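Local coordinates for protein cytochrome c XoxG (Methylobacterium extorquens, PDB 6ONQ) that is a c-type cytochrome that probably accepts and passes on electrons through its covalently bound heme c in lanthanide-dependent methanol oxidation, at residues E46-A51 / A165-A170. Sequence-based numbering, arbitrary orientation.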
loop_
_atom_site.group_PDB
_atom_site.type_symbol
_atom_site.label_atom_id
_atom_site.label_comp_id
_atom_site.label_asym_id
_atom_site.label_seq_id
_atom_site.Cartn_x
_atom_site.Cartn_y
_atom_site.Cartn_z
ATOM N N GLU A 46 -11.028 11.139 -5.931
ATOM C CA GLU A 46 -11.718 11.478 -4.691
ATOM C C GLU A 46 -12.521 10.322 -4.111
ATOM O O GLU A 46 -12.435 10.101 -2.889
ATOM C CB GLU A 46 -12.601 12.715 -4.909
ATOM C CG GLU A 46 -11.824 14.024 -4.915
ATOM C CD GLU A 46 -11.238 14.372 -3.553
ATOM O OE1 GLU A 46 -11.718 13.821 -2.531
ATOM O OE2 GLU A 46 -10.293 15.195 -3.511
ATOM N N PRO A 47 -13.304 9.563 -4.887
ATOM C CA PRO A 47 -14.041 8.440 -4.278
ATOM C C PRO A 47 -13.140 7.397 -3.637
ATOM O O PRO A 47 -13.442 6.907 -2.540
ATOM C CB PRO A 47 -14.827 7.867 -5.462
ATOM C CG PRO A 47 -14.947 9.008 -6.422
ATOM C CD PRO A 47 -13.697 9.787 -6.291
ATOM N N VAL A 48 -12.037 7.040 -4.297
ATOM C CA VAL A 48 -11.097 6.095 -3.706
ATOM C C VAL A 48 -10.420 6.701 -2.484
ATOM O O VAL A 48 -10.262 6.036 -1.454
ATOM C CB VAL A 48 -10.071 5.637 -4.753
ATOM C CG1 VAL A 48 -8.968 4.851 -4.084
ATOM C CG2 VAL A 48 -10.748 4.793 -5.808
ATOM N N LEU A 49 -10.015 7.970 -2.572
ATOM C CA LEU A 49 -9.429 8.643 -1.413
ATOM C C LEU A 49 -10.415 8.732 -0.252
ATOM O O LEU A 49 -10.043 8.499 0.903
ATOM C CB LEU A 49 -8.940 10.036 -1.811
ATOM C CG LEU A 49 -8.617 11.056 -0.717
ATOM C CD1 LEU A 49 -7.543 10.535 0.216
ATOM C CD2 LEU A 49 -8.195 12.376 -1.337
ATOM N N LYS A 50 -11.673 9.077 -0.530
ATOM C CA LYS A 50 -12.649 9.201 0.548
ATOM C C LYS A 50 -12.870 7.869 1.254
ATOM O O LYS A 50 -13.021 7.825 2.481
ATOM C CB LYS A 50 -13.970 9.747 0.007
ATOM C CG LYS A 50 -14.982 10.147 1.082
ATOM C CD LYS A 50 -16.396 9.708 0.695
ATOM C CE LYS A 50 -17.453 10.741 1.091
ATOM N NZ LYS A 50 -18.670 10.658 0.216
ATOM N N ALA A 51 -12.891 6.766 0.499
ATOM C CA ALA A 51 -13.064 5.460 1.127
ATOM C C ALA A 51 -11.839 5.025 1.908
ATOM O O ALA A 51 -11.940 4.077 2.690
ATOM C CB ALA A 51 -13.398 4.391 0.091
ATOM N N ALA A 165 -2.418 4.010 -1.500
ATOM C CA ALA A 165 -2.071 5.423 -1.614
ATOM C C ALA A 165 -1.787 5.813 -3.055
ATOM O O ALA A 165 -2.069 6.948 -3.457
ATOM C CB ALA A 165 -0.871 5.748 -0.730
ATOM N N ARG A 166 -1.238 4.893 -3.847
ATOM C CA ARG A 166 -1.073 5.159 -5.272
ATOM C C ARG A 166 -2.424 5.266 -5.962
ATOM O O ARG A 166 -2.668 6.198 -6.736
ATOM C CB ARG A 166 -0.220 4.067 -5.918
ATOM C CG ARG A 166 1.210 3.994 -5.371
ATOM C CD ARG A 166 2.085 5.134 -5.890
ATOM N NE ARG A 166 2.210 5.078 -7.342
ATOM C CZ ARG A 166 1.807 6.039 -8.169
ATOM N NH1 ARG A 166 1.257 7.157 -7.697
ATOM N NH2 ARG A 166 1.952 5.877 -9.473
ATOM N N ALA A 167 -3.325 4.328 -5.670
ATOM C CA ALA A 167 -4.621 4.294 -6.336
ATOM C C ALA A 167 -5.443 5.532 -6.026
ATOM O O ALA A 167 -6.207 6.000 -6.878
ATOM C CB ALA A 167 -5.379 3.033 -5.929
ATOM N N ALA A 168 -5.309 6.068 -4.818
ATOM C CA ALA A 168 -6.015 7.285 -4.450
ATOM C C ALA A 168 -5.345 8.539 -4.992
ATOM O O ALA A 168 -5.880 9.640 -4.805
ATOM C CB ALA A 168 -6.130 7.377 -2.928
ATOM N N GLY A 169 -4.196 8.404 -5.652
ATOM C CA GLY A 169 -3.422 9.571 -6.014
ATOM C C GLY A 169 -2.893 10.353 -4.834
ATOM O O GLY A 169 -2.469 11.499 -5.004
ATOM N N ALA A 170 -2.915 9.773 -3.630
ATOM C CA ALA A 170 -2.403 10.446 -2.439
ATOM C C ALA A 170 -0.889 10.390 -2.337
ATOM O O ALA A 170 -0.308 11.098 -1.506
ATOM C CB ALA A 170 -3.007 9.837 -1.171
#
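The helical turn that presents V48 and L49 to A168 is closed by K50 N donating to E46 O at 2.7 Å. No hydrogen bond crosses between 46-51 and 165-170, but D45 bridges them: its OD1 accepts from V48 N, and its backbone bonds to that of A168. The direct contact is apolar. The methyl of A168 points at the other helix and lands on backbone, its CB 3.8 Å from L49 CA; a side chain this small lets the two backbones come within 4.8 Å, L49 CA to A168 CA. V48 CG1, anti to the backbone N (chi1 170°), lies 3.8 Å from A168 CA and also meets A167 CB. L49 adds its CB, 4.0 Å from A168 CB, and its longer apolar side chain also packs on I44. Just beyond, G169 ends helix 156-167 in a Schellman motif, its positive phi (64°) being easy for a residue without a side chain; G169 N bonds back to R166 O at 2.9 Å and A170 N, weakly, to A165 O at 3.0 Å. The short N-terminal helix thus covers the end of helix 156-167, while V48 packs on K117 and A167 on L116 of helix 112-118, and A168 and A170 rest on F71 of strand 69-74.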